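Local coordinates for bifunctional purine biosynthetic protein ADE5,7 (PDB 7LVO) that catalyses, through this N-terminal GAR synthetase portion, the ATP-dependent joining of phosphoribosylamine to glycine in de novo purine synthesis, its other half closing the aminoimidazole ring, at residues 139-153 with 326-338. Sequence-based numbering, arbitrary orientation.
Sequences AAMLEGSKSLSKEFM and GPRVLEYNVRFGD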
loop_
_atom_site.group_PDB
_atom_site.type_symbol
_atom_site.label_atom_id
_atom_site.label_comp_id
_atom_site.label_asym_id
_atom_site.label_seq_id
_atom_site.Cartn_x
_atom_site.Cartn_y
_atom_site.Cartn_z
ATOM N N ALA A 139 10.605 -12.969 1.903
ATOM C CA ALA A 139 9.573 -12.675 0.916
ATOM C C ALA A 139 9.322 -11.176 0.791
ATOM O O ALA A 139 8.949 -10.694 -0.286
ATOM C CB ALA A 139 8.275 -13.395 1.282
ATOM N N ALA A 140 9.520 -10.423 1.879
ATOM C CA ALA A 140 9.323 -8.977 1.836
ATOM C C ALA A 140 10.313 -8.282 0.909
ATOM O O ALA A 140 10.107 -7.107 0.580
ATOM C CB ALA A 140 9.436 -8.394 3.245
ATOM N N MET A 141 11.370 -8.977 0.473
ATOM C CA MET A 141 12.348 -8.365 -0.417
ATOM C C MET A 141 11.763 -8.024 -1.784
ATOM O O MET A 141 12.381 -7.262 -2.531
ATOM C CB MET A 141 13.547 -9.294 -0.587
ATOM C CG MET A 141 14.291 -9.585 0.708
ATOM S SD MET A 141 15.731 -10.653 0.466
ATOM C CE MET A 141 16.947 -9.464 -0.097
ATOM N N LEU A 142 10.593 -8.564 -2.124
ATOM C CA LEU A 142 9.935 -8.168 -3.366
ATOM C C LEU A 142 9.718 -6.661 -3.421
ATOM O O LEU A 142 9.725 -6.071 -4.505
ATOM C CB LEU A 142 8.595 -8.889 -3.519
ATOM C CG LEU A 142 8.616 -10.359 -3.916
ATOM C CD1 LEU A 142 7.185 -10.905 -3.952
ATOM C CD2 LEU A 142 9.301 -10.566 -5.259
ATOM N N GLU A 143 9.511 -6.023 -2.266
ATOM C CA GLU A 143 9.432 -4.574 -2.182
ATOM C C GLU A 143 10.677 -3.935 -1.596
ATOM O O GLU A 143 10.972 -2.786 -1.919
ATOM C CB GLU A 143 8.219 -4.153 -1.341
ATOM C CG GLU A 143 7.947 -2.650 -1.367
ATOM C CD GLU A 143 6.767 -2.242 -0.499
ATOM O OE1 GLU A 143 6.023 -3.129 -0.029
ATOM O OE2 GLU A 143 6.588 -1.021 -0.287
ATOM N N GLY A 144 11.419 -4.660 -0.754
ATOM C CA GLY A 144 12.573 -4.076 -0.095
ATOM C C GLY A 144 13.762 -3.867 -1.004
ATOM O O GLY A 144 14.557 -2.948 -0.784
ATOM N N SER A 145 13.901 -4.699 -2.034
ATOM C CA SER A 145 15.042 -4.643 -2.949
ATOM C C SER A 145 14.524 -4.656 -4.383
ATOM O O SER A 145 14.167 -5.712 -4.918
ATOM C CB SER A 145 16.003 -5.804 -2.711
ATOM O OG SER A 145 16.955 -5.901 -3.759
ATOM N N LYS A 146 14.495 -3.480 -5.012
ATOM C CA LYS A 146 14.052 -3.405 -6.398
ATOM C C LYS A 146 14.941 -4.246 -7.297
ATOM O O LYS A 146 14.458 -4.874 -8.247
ATOM C CB LYS A 146 14.035 -1.948 -6.866
ATOM C CG LYS A 146 13.102 -1.055 -6.062
ATOM C CD LYS A 146 13.106 0.371 -6.594
ATOM C CE LYS A 146 12.254 1.288 -5.729
ATOM N NZ LYS A 146 10.837 0.838 -5.664
ATOM N N SER A 147 16.248 -4.281 -7.011
ATOM C CA SER A 147 17.160 -5.088 -7.814
ATOM C C SER A 147 16.780 -6.561 -7.751
ATOM O O SER A 147 16.702 -7.244 -8.782
ATOM C CB SER A 147 18.598 -4.880 -7.337
ATOM O OG SER A 147 18.746 -5.277 -5.988
ATOM N N LEU A 148 16.545 -7.075 -6.542
ATOM C CA LEU A 148 16.104 -8.459 -6.407
ATOM C C LEU A 148 14.764 -8.681 -7.101
ATOM O O LEU A 148 14.562 -9.706 -7.767
ATOM C CB LEU A 148 16.019 -8.835 -4.928
ATOM C CG LEU A 148 15.516 -10.241 -4.597
ATOM C CD1 LEU A 148 16.023 -10.670 -3.222
ATOM C CD2 LEU A 148 13.992 -10.328 -4.641
ATOM N N SER A 149 13.842 -7.730 -6.965
ATOM C CA SER A 149 12.518 -7.899 -7.555
ATOM C C SER A 149 12.598 -7.981 -9.071
ATOM O O SER A 149 11.924 -8.812 -9.695
ATOM C CB SER A 149 11.601 -6.750 -7.133
ATOM O OG SER A 149 11.974 -5.544 -7.763
ATOM N N LYS A 150 13.417 -7.128 -9.688
ATOM C CA LYS A 150 13.543 -7.159 -11.141
ATOM C C LYS A 150 14.189 -8.460 -11.606
ATOM O O LYS A 150 13.765 -9.045 -12.610
ATOM C CB LYS A 150 14.347 -5.953 -11.624
ATOM C CG LYS A 150 13.705 -4.612 -11.295
ATOM C CD LYS A 150 12.464 -4.330 -12.135
ATOM C CE LYS A 150 12.814 -4.132 -13.613
ATOM N NZ LYS A 150 11.654 -3.620 -14.405
ATOM N N GLU A 151 15.220 -8.923 -10.894
ATOM C CA GLU A 151 15.811 -10.218 -11.215
ATOM C C GLU A 151 14.775 -11.328 -11.088
ATOM O O GLU A 151 14.704 -12.219 -11.939
ATOM C CB GLU A 151 17.009 -10.492 -10.301
ATOM C CG GLU A 151 17.747 -11.788 -10.616
ATOM C CD GLU A 151 18.712 -12.204 -9.515
ATOM O OE1 GLU A 151 18.918 -11.419 -8.564
ATOM O OE2 GLU A 151 19.263 -13.322 -9.599
ATOM N N PHE A 152 13.972 -11.292 -10.021
ATOM C CA PHE A 152 12.916 -12.283 -9.845
ATOM C C PHE A 152 11.969 -12.295 -11.037
ATOM O O PHE A 152 11.569 -13.362 -11.509
ATOM C CB PHE A 152 12.154 -11.995 -8.545
ATOM C CG PHE A 152 10.940 -12.861 -8.342
ATOM C CD1 PHE A 152 9.706 -12.478 -8.837
ATOM C CD2 PHE A 152 11.035 -14.059 -7.655
ATOM C CE1 PHE A 152 8.591 -13.275 -8.655
ATOM C CE2 PHE A 152 9.923 -14.861 -7.473
ATOM C CZ PHE A 152 8.702 -14.472 -7.970
ATOM N N MET A 153 11.596 -11.116 -11.539
ATOM C CA MET A 153 10.666 -11.059 -12.659
ATOM C C MET A 153 11.280 -11.685 -13.908
ATOM O O MET A 153 10.629 -12.469 -14.610
ATOM C CB MET A 153 10.260 -9.606 -12.926
ATOM C CG MET A 153 9.506 -8.946 -11.789
ATOM S SD MET A 153 9.274 -7.169 -12.068
ATOM C CE MET A 153 8.846 -6.608 -10.420
ATOM N N GLY A 326 0.708 -4.407 -23.563
ATOM C CA GLY A 326 0.123 -5.182 -22.496
ATOM C C GLY A 326 0.570 -4.729 -21.121
ATOM O O GLY A 326 1.332 -3.770 -20.969
ATOM N N PRO A 327 0.100 -5.424 -20.084
ATOM C CA PRO A 327 0.478 -5.042 -18.717
ATOM C C PRO A 327 1.967 -5.234 -18.473
ATOM O O PRO A 327 2.601 -6.127 -19.033
ATOM C CB PRO A 327 -0.360 -5.976 -17.832
ATOM C CG PRO A 327 -1.455 -6.490 -18.721
ATOM C CD PRO A 327 -0.876 -6.527 -20.109
ATOM N N ARG A 328 2.517 -4.375 -17.618
ATOM C CA ARG A 328 3.911 -4.446 -17.209
ATOM C C ARG A 328 3.990 -4.156 -15.719
ATOM O O ARG A 328 3.333 -3.234 -15.227
ATOM C CB ARG A 328 4.786 -3.449 -17.979
ATOM C CG ARG A 328 4.819 -3.680 -19.480
ATOM C CD ARG A 328 5.531 -4.971 -19.838
ATOM N NE ARG A 328 5.579 -5.185 -21.279
ATOM C CZ ARG A 328 4.628 -5.785 -21.982
ATOM N NH1 ARG A 328 3.531 -6.249 -21.407
ATOM N NH2 ARG A 328 4.781 -5.921 -23.297
ATOM N N VAL A 329 4.801 -4.936 -15.007
ATOM C CA VAL A 329 4.950 -4.770 -13.566
ATOM C C VAL A 329 5.940 -3.644 -13.295
ATOM O O VAL A 329 7.124 -3.748 -13.636
ATOM C CB VAL A 329 5.410 -6.077 -12.901
ATOM C CG1 VAL A 329 5.630 -5.855 -11.418
ATOM C CG2 VAL A 329 4.384 -7.182 -13.143
ATOM N N LEU A 330 5.457 -2.565 -12.682
ATOM C CA LEU A 330 6.349 -1.482 -12.288
ATOM C C LEU A 330 7.064 -1.802 -10.977
ATOM O O LEU A 330 8.268 -1.556 -10.847
ATOM C CB LEU A 330 5.571 -0.179 -12.142
ATOM C CG LEU A 330 4.931 0.407 -13.400
ATOM C CD1 LEU A 330 4.223 1.713 -13.059
ATOM C CD2 LEU A 330 5.968 0.623 -14.490
ATOM N N GLU A 331 6.347 -2.360 -10.006
ATOM C CA GLU A 331 6.934 -2.653 -8.705
ATOM C C GLU A 331 5.991 -3.540 -7.912
ATOM O O GLU A 331 4.774 -3.519 -8.120
ATOM C CB GLU A 331 7.217 -1.363 -7.921
ATOM C CG GLU A 331 5.972 -0.536 -7.639
ATOM C CD GLU A 331 6.285 0.788 -6.970
ATOM O OE1 GLU A 331 7.458 1.218 -7.017
ATOM O OE2 GLU A 331 5.358 1.395 -6.394
ATOM N N TYR A 332 6.571 -4.324 -7.007
ATOM C CA TYR A 332 5.813 -5.107 -6.044
ATOM C C TYR A 332 5.762 -4.346 -4.722
ATOM O O TYR A 332 6.784 -3.824 -4.258
ATOM C CB TYR A 332 6.441 -6.487 -5.813
ATOM C CG TYR A 332 6.291 -7.467 -6.949
ATOM C CD1 TYR A 332 5.039 -7.914 -7.349
ATOM C CD2 TYR A 332 7.402 -7.973 -7.603
ATOM C CE1 TYR A 332 4.901 -8.818 -8.382
ATOM C CE2 TYR A 332 7.274 -8.882 -8.639
ATOM C CZ TYR A 332 6.022 -9.298 -9.025
ATOM O OH TYR A 332 5.899 -10.201 -10.051
ATOM N N ASN A 333 4.579 -4.274 -4.127
ATOM C CA ASN A 333 4.402 -3.854 -2.746
ATOM C C ASN A 333 3.803 -5.028 -1.975
ATOM O O ASN A 333 2.902 -5.716 -2.478
ATOM C CB ASN A 333 3.509 -2.624 -2.647
ATOM C CG ASN A 333 4.202 -1.361 -3.161
ATOM O OD1 ASN A 333 5.196 -1.426 -3.885
ATOM N ND2 ASN A 333 3.678 -0.207 -2.778
ATOM N N VAL A 334 4.308 -5.258 -0.762
ATOM C CA VAL A 334 3.999 -6.487 -0.039
ATOM C C VAL A 334 3.069 -6.217 1.131
ATOM O O VAL A 334 3.153 -6.879 2.173
ATOM C CB VAL A 334 5.289 -7.181 0.441
ATOM C CG1 VAL A 334 6.176 -7.564 -0.760
ATOM C CG2 VAL A 334 6.050 -6.284 1.411
ATOM N N ARG A 335 2.177 -5.245 0.967
ATOM C CA ARG A 335 1.206 -4.906 1.995
ATOM C C ARG A 335 0.089 -4.099 1.353
ATOM O O ARG A 335 0.167 -3.710 0.186
ATOM C CB ARG A 335 1.858 -4.134 3.147
ATOM C CG ARG A 335 2.992 -3.194 2.741
ATOM C CD ARG A 335 2.544 -2.151 1.747
ATOM N NE ARG A 335 3.640 -1.273 1.343
ATOM C CZ ARG A 335 3.515 -0.258 0.496
ATOM N NH1 ARG A 335 2.349 0.050 -0.042
ATOM N NH2 ARG A 335 4.586 0.464 0.185
ATOM N N PHE A 336 -0.964 -3.861 2.132
ATOM C CA PHE A 336 -2.073 -3.056 1.642
ATOM C C PHE A 336 -1.580 -1.682 1.196
ATOM O O PHE A 336 -0.592 -1.153 1.711
ATOM C CB PHE A 336 -3.149 -2.906 2.712
ATOM C CG PHE A 336 -4.043 -4.105 2.844
ATOM C CD1 PHE A 336 -5.044 -4.333 1.923
ATOM C CD2 PHE A 336 -3.885 -5.003 3.895
ATOM C CE1 PHE A 336 -5.868 -5.439 2.035
ATOM C CE2 PHE A 336 -4.714 -6.097 4.014
ATOM C CZ PHE A 336 -5.704 -6.318 3.085
ATOM N N GLY A 337 -2.276 -1.110 0.214
ATOM C CA GLY A 337 -1.920 0.179 -0.331
ATOM C C GLY A 337 -2.731 1.308 0.282
ATOM O O GLY A 337 -3.808 1.105 0.840
ATOM N N ASP A 338 -2.193 2.519 0.172
ATOM C CA ASP A 338 -2.841 3.717 0.692
ATOM C C ASP A 338 -2.804 4.767 -0.410
ATOM O O ASP A 338 -1.707 5.104 -0.901
ATOM C CB ASP A 338 -2.133 4.208 1.955
ATOM C CG ASP A 338 -2.929 5.264 2.698
ATOM O OD1 ASP A 338 -3.386 6.221 2.064
ATOM O OD2 ASP A 338 -3.114 5.110 3.925
HETATM O O HOH W 1 9.467 -4.064 -6.551
HETATM O O HOH W 2 9.485 -2.014 -4.761
#
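Glu-143 reaches across to the end of strand 326-333 and divides its carboxylate between two donors. Its CG lies anti to the backbone N (chi1 -172°) and the chain stays extended beyond it, which carries the carboxylate to the strand end. There OE1 accepts from the backbone N of Val-334 at 2.8 Å, on its anti side and out of the carboxylate plane. OE2 forms a salt bridge to Arg-335 NH2, whose hydrogen bond is bent and weak; the carboxylate and guanidinium planes stand 61° apart.

Toward Val-329 the contact becomes apolar. Met-153 and Tyr-332 run antiparallel alongside each other, with SD 5.3 Å from the ring centroid of Tyr-332 in an oblique Met-aromatic contact. Met-153 CE packs closely on Tyr-332 CE2 (3.3 Å) and on Val-329 CG1 (3.5 Å). Leu-142 CB packs on Val-334 CG1, and the Tyr-332 hydroxyl bonds to Thr-301. Between helix and strand, a water donates to Leu-142 O and Ser-149 OG and accepts from Tyr-332 N, satisfying buried backbone groups.

Lys-146 makes a long salt bridge from NZ to Glu-331 OE1 (3.7 Å). Helices 141-144 and 146-155 thus pack against the strand carrying the predicted magnesium ligands Glu-331 and Asn-333, in the ATP-grasp domain.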